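Local coordinates for beta-glucoside phosphorylase BglX (Unidentified, PDB 5VQE), which probably cleaves beta-glucosides by transferring the glucosyl unit to phosphate, as a phosphorylase of glycoside hydrolase family 3, at residues E331-C335 and G336-H340; E341-D344 and E345-R349. All coordinates share one frame; numbering follows the deposited sequence.

Interaction 1: residues E331-C335 and G336-H340; sequences EGLSC and GLLTH
Gly-332 and Leu-338 are joined by a backbone bond where helix 322-335 ends and the chain turns back, and the carbonyl of Gly-332 gathers the turn. Leu-338 N gives Gly-332 O a nearly straight hydrogen bond of 3.0 Å, reaching it from above the carbonyl plane, whereas the bond from Gly-336 N to Gly-332 O is weak, bent to 122° at the hydrogen. Gly-336 takes a positive phi of 94°, a conformation in which a CB would press on the carbonyl O of Cys-335, so glycine suits the place. At Gly-332 the lack of a side chain lets the returning loop come close, with Leu-337 CB lying 4.0 Å from Gly-332 CA.

Leu-333 carries the side-chain contact. With CG anti to the backbone N (chi1 -178°), its branched end swings back over the loop and sets CD1 above the middle of the His-340 ring, 3.6 Å from the centroid and almost on the ring normal, a CH-pi contact. The same methyl packs on Leu-338 CG at 4.3 Å, while the CA of Leu-333 directs its hydrogen at Leu-338 O, 3.5 Å away. On the more exposed flank Cys-335 SG rests against Leu-337 CD1 at 3.8 Å. Leu-338 buries its side chain against Pro-306 and Ile-309 of helix 301-310.

Thr-339 then serves as N-cap of the next helix, its OG1 bonded to Arg-342 N. The positive phi of Gly-336 and the bonds back into the last turn mark a Schellman motif, which closes one helix of the TIM-barrel-like domain just before the next begins.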
loop_
_atom_site.group_PDB
_atom_site.type_symbol
_atom_site.label_atom_id
_atom_site.label_comp_id
_atom_site.label_asym_id
_atom_site.label_seq_id
_atom_site.Cartn_x
_atom_site.Cartn_y
_atom_site.Cartn_z
ATOM N N GLU A 331 -4.955 27.107 -18.118
ATOM C CA GLU A 331 -4.702 27.273 -19.544
ATOM C C GLU A 331 -5.244 26.104 -20.350
ATOM O O GLU A 331 -5.725 26.306 -21.472
ATOM C CB GLU A 331 -3.204 27.461 -19.778
ATOM C CG GLU A 331 -2.726 28.818 -19.261
ATOM C CD GLU A 331 -1.235 29.035 -19.397
ATOM O OE1 GLU A 331 -0.537 28.139 -19.919
ATOM O OE2 GLU A 331 -0.766 30.115 -18.977
ATOM N N GLY A 332 -5.194 24.886 -19.795
ATOM C CA GLY A 332 -5.813 23.747 -20.452
ATOM C C GLY A 332 -7.313 23.907 -20.617
ATOM O O GLY A 332 -7.878 23.518 -21.641
ATOM N N LEU A 333 -7.978 24.476 -19.606
ATOM C CA LEU A 333 -9.405 24.757 -19.722
ATOM C C LEU A 333 -9.670 25.844 -20.757
ATOM O O LEU A 333 -10.584 25.718 -21.581
ATOM C CB LEU A 333 -9.967 25.160 -18.356
ATOM C CG LEU A 333 -11.465 25.438 -18.272
ATOM C CD1 LEU A 333 -12.281 24.189 -18.632
ATOM C CD2 LEU A 333 -11.839 25.948 -16.883
ATOM N N SER A 334 -8.883 26.916 -20.747
ATOM C CA SER A 334 -9.192 28.024 -21.645
ATOM C C SER A 334 -8.924 27.665 -23.099
ATOM O O SER A 334 -9.660 28.119 -23.979
ATOM C CB SER A 334 -8.413 29.281 -21.252
ATOM O OG SER A 334 -7.048 29.004 -21.035
ATOM N N CYS A 335 -7.912 26.836 -23.375
ATOM C CA CYS A 335 -7.528 26.502 -24.744
ATOM C C CYS A 335 -8.097 25.179 -25.246
ATOM O O CYS A 335 -7.808 24.798 -26.383
ATOM C CB CYS A 335 -6.002 26.464 -24.878
ATOM S SG CYS A 335 -5.264 24.882 -24.375
ATOM N N GLY A 336 -8.882 24.463 -24.439
ATOM C CA GLY A 336 -9.600 23.292 -24.911
ATOM C C GLY A 336 -8.924 21.947 -24.712
ATOM O O GLY A 336 -9.449 20.939 -25.199
ATOM N N LEU A 337 -7.773 21.884 -24.040
ATOM C CA LEU A 337 -7.255 20.576 -23.641
ATOM C C LEU A 337 -8.186 19.902 -22.647
ATOM O O LEU A 337 -8.266 18.668 -22.593
ATOM C CB LEU A 337 -5.860 20.712 -23.032
ATOM C CG LEU A 337 -4.676 20.553 -23.982
ATOM C CD1 LEU A 337 -4.892 21.261 -25.307
ATOM C CD2 LEU A 337 -3.439 21.085 -23.292
ATOM N N LEU A 338 -8.884 20.696 -21.847
ATOM C CA LEU A 338 -9.900 20.219 -20.925
ATOM C C LEU A 338 -11.178 20.977 -21.235
ATOM O O LEU A 338 -11.169 22.212 -21.285
ATOM C CB LEU A 338 -9.479 20.454 -19.473
ATOM C CG LEU A 338 -10.547 20.242 -18.395
ATOM C CD1 LEU A 338 -11.009 18.801 -18.366
ATOM C CD2 LEU A 338 -10.017 20.651 -17.041
ATOM N N THR A 339 -12.260 20.253 -21.465
ATOM C CA THR A 339 -13.519 20.912 -21.774
ATOM C C THR A 339 -14.242 21.316 -20.495
ATOM O O THR A 339 -14.090 20.690 -19.439
ATOM C CB THR A 339 -14.417 20.003 -22.615
ATOM O OG1 THR A 339 -14.844 18.890 -21.828
ATOM C CG2 THR A 339 -13.668 19.501 -23.842
ATOM N N HIS A 340 -15.017 22.396 -20.596
ATOM C CA HIS A 340 -15.845 22.828 -19.476
ATOM C C HIS A 340 -16.854 21.763 -19.093
ATOM O O HIS A 340 -17.243 21.664 -17.924
ATOM C CB HIS A 340 -16.574 24.126 -19.828
ATOM C CG HIS A 340 -15.679 25.321 -19.880
ATOM N ND1 HIS A 340 -15.577 26.217 -18.838
ATOM C CD2 HIS A 340 -14.829 25.755 -20.837
ATOM C CE1 HIS A 340 -14.708 27.159 -19.157
ATOM N NE2 HIS A 340 -14.239 26.902 -20.364
#

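Interaction 2: residues E341-D344 and E345-R349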
loop_
_atom_site.group_PDB
_atom_site.type_symbol
_atom_site.label_atom_id
_atom_site.label_comp_id
_atom_site.label_asym_id
_atom_site.label_seq_id
_atom_site.Cartn_x
_atom_site.Cartn_y
_atom_site.Cartn_z
ATOM N N GLU A 341 -17.288 20.961 -20.064
ATOM C CA GLU A 341 -18.290 19.940 -19.796
ATOM C C GLU A 341 -17.682 18.769 -19.029
ATOM O O GLU A 341 -18.310 18.210 -18.121
ATOM C CB GLU A 341 -18.908 19.486 -21.120
ATOM C CG GLU A 341 -19.792 20.561 -21.798
ATOM C CD GLU A 341 -19.019 21.618 -22.609
ATOM O OE1 GLU A 341 -17.789 21.487 -22.817
ATOM O OE2 GLU A 341 -19.665 22.595 -23.047
ATOM N N ARG A 342 -16.446 18.407 -19.362
ATOM C CA ARG A 342 -15.750 17.366 -18.619
ATOM C C ARG A 342 -15.324 17.862 -17.236
ATOM O O ARG A 342 -15.336 17.100 -16.263
ATOM C CB ARG A 342 -14.559 16.895 -19.441
ATOM C CG ARG A 342 -13.679 15.881 -18.779
ATOM C CD ARG A 342 -14.328 14.533 -18.530
ATOM N NE ARG A 342 -13.562 13.903 -17.463
ATOM C CZ ARG A 342 -14.058 13.358 -16.360
ATOM N NH1 ARG A 342 -15.362 13.272 -16.161
ATOM N NH2 ARG A 342 -13.223 12.865 -15.455
ATOM N N LEU A 343 -14.941 19.135 -17.128
ATOM C CA LEU A 343 -14.647 19.708 -15.818
ATOM C C LEU A 343 -15.844 19.572 -14.885
ATOM O O LEU A 343 -15.706 19.144 -13.733
ATOM C CB LEU A 343 -14.248 21.176 -15.964
ATOM C CG LEU A 343 -14.040 21.949 -14.664
ATOM C CD1 LEU A 343 -12.919 21.327 -13.846
ATOM C CD2 LEU A 343 -13.728 23.408 -14.960
ATOM N N ASP A 344 -17.036 19.929 -15.369
ATOM C CA ASP A 344 -18.224 19.857 -14.527
ATOM C C ASP A 344 -18.535 18.425 -14.125
ATOM O O ASP A 344 -19.036 18.184 -13.022
ATOM C CB ASP A 344 -19.427 20.471 -15.246
ATOM C CG ASP A 344 -19.403 21.983 -15.238
ATOM O OD1 ASP A 344 -18.562 22.562 -14.526
ATOM O OD2 ASP A 344 -20.227 22.599 -15.943
ATOM N N GLU A 345 -18.244 17.467 -15.001
ATOM C CA GLU A 345 -18.547 16.074 -14.707
ATOM C C GLU A 345 -17.579 15.510 -13.677
ATOM O O GLU A 345 -17.972 14.745 -12.790
ATOM C CB GLU A 345 -18.507 15.269 -16.004
ATOM C CG GLU A 345 -18.990 13.844 -15.882
ATOM C CD GLU A 345 -18.864 13.089 -17.186
ATOM O OE1 GLU A 345 -17.808 13.214 -17.849
ATOM O OE2 GLU A 345 -19.824 12.383 -17.556
ATOM N N ALA A 346 -16.309 15.894 -13.764
ATOM C CA ALA A 346 -15.344 15.484 -12.751
ATOM C C ALA A 346 -15.715 16.050 -11.387
ATOM O O ALA A 346 -15.743 15.327 -10.385
ATOM C CB ALA A 346 -13.943 15.934 -13.166
ATOM N N VAL A 347 -16.007 17.351 -11.328
ATOM C CA VAL A 347 -16.341 17.978 -10.054
ATOM C C VAL A 347 -17.632 17.411 -9.493
ATOM O O VAL A 347 -17.780 17.281 -8.273
ATOM C CB VAL A 347 -16.415 19.506 -10.225
ATOM C CG1 VAL A 347 -16.948 20.162 -8.968
ATOM C CG2 VAL A 347 -15.047 20.043 -10.555
ATOM N N ALA A 348 -18.586 17.059 -10.355
ATOM C CA ALA A 348 -19.816 16.449 -9.867
ATOM C C ALA A 348 -19.525 15.144 -9.134
ATOM O O ALA A 348 -20.137 14.853 -8.101
ATOM C CB ALA A 348 -20.785 16.206 -11.020
ATOM N N ARG A 349 -18.593 14.342 -9.652
ATOM C CA ARG A 349 -18.277 13.082 -8.992
ATOM C C ARG A 349 -17.489 13.307 -7.706
ATOM O O ARG A 349 -17.600 12.509 -6.769
ATOM C CB ARG A 349 -17.507 12.163 -9.943
ATOM C CG ARG A 349 -18.404 11.296 -10.805
ATOM C CD ARG A 349 -17.642 10.131 -11.401
ATOM N NE ARG A 349 -18.526 9.155 -12.039
ATOM C CZ ARG A 349 -18.808 9.117 -13.342
ATOM N NH1 ARG A 349 -18.294 10.005 -14.175
ATOM N NH2 ARG A 349 -19.615 8.182 -13.816
HETATM O O HOH W 1 -16.787 12.342 -13.630
#
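Arg-342 reaches along helix 340-356 to Glu-345, one turn ahead, and the two form an i to i+3 salt bridge on an alpha-helix of the family 3 N-terminal domain. The backbone beneath is regular: Ala-346 N bonds to Arg-342 O and Val-347 N to Leu-343 O, with Glu-345 and Ala-348 bonded back to Glu-341 and Asp-344 in the same pattern.

The tightly packed side belongs to the small and branched apolar residues. Leu-343 and Val-347 run alongside each other in the same direction, CD1 to CG2 at 4.1 Å, and lean on Lys-33 of helix 30-36; Leu-343 also meets Leu-34. Ala-346, short enough to let a flat group lie over it, sets CB against one face of the Arg-342 guanidinium, 3.9 Å from NH2 and nearer that corner than the centre. That guanidinium is buried but richly bonded, NE to Ile-309 O and NH2 to Asp-314, so its rotation is well fixed.

Toward solvent the packing thins. Glu-341 is exposed, and Asp-344 is partly so, though its OD1 forms a salt bridge with Lys-33. Glu-345, also partly exposed, runs out extended beyond CG. Arg-342 NH1 gives Glu-345 OE1 a hydrogen-bonded salt bridge of 3.0 Å, coming in over the flat of the carboxylate, with the two groups turned 62° apart. The bend of Arg-342 at chi2 (66°) carries the guanidinium forward, toward the next turn, to make this possible. Deeper in, a water lies between two buried arginines. It gives Glu-345 O a weak bond, accepts from Arg-342 NH1, and accepts from Arg-349 NH1 at 2.8 Å.

Interactions 1 and 2 follow one another along the chain: residues 331-340 end helix 322-335 and turn, and residues 341-349 form the first turns of helix 340-356. They touch directly, Leu-333 CD2 lying 3.7 Å from Leu-343 CD2, and both lean on helix 30-36. Interaction 1 is the more peripheral, with four exposed residues and a chemistry of glycine-dependent turning, backbone bonds and methyl-on-ring contact. Interaction 2 is mostly buried, and there charge enters the interior: Arg-342 is matched by two acids and carbonyl oxygen, and Arg-349 by an amide oxygen and water. Thr-339 joins the two, since the hydroxyl that caps the second helix belongs to the loop of the first contact.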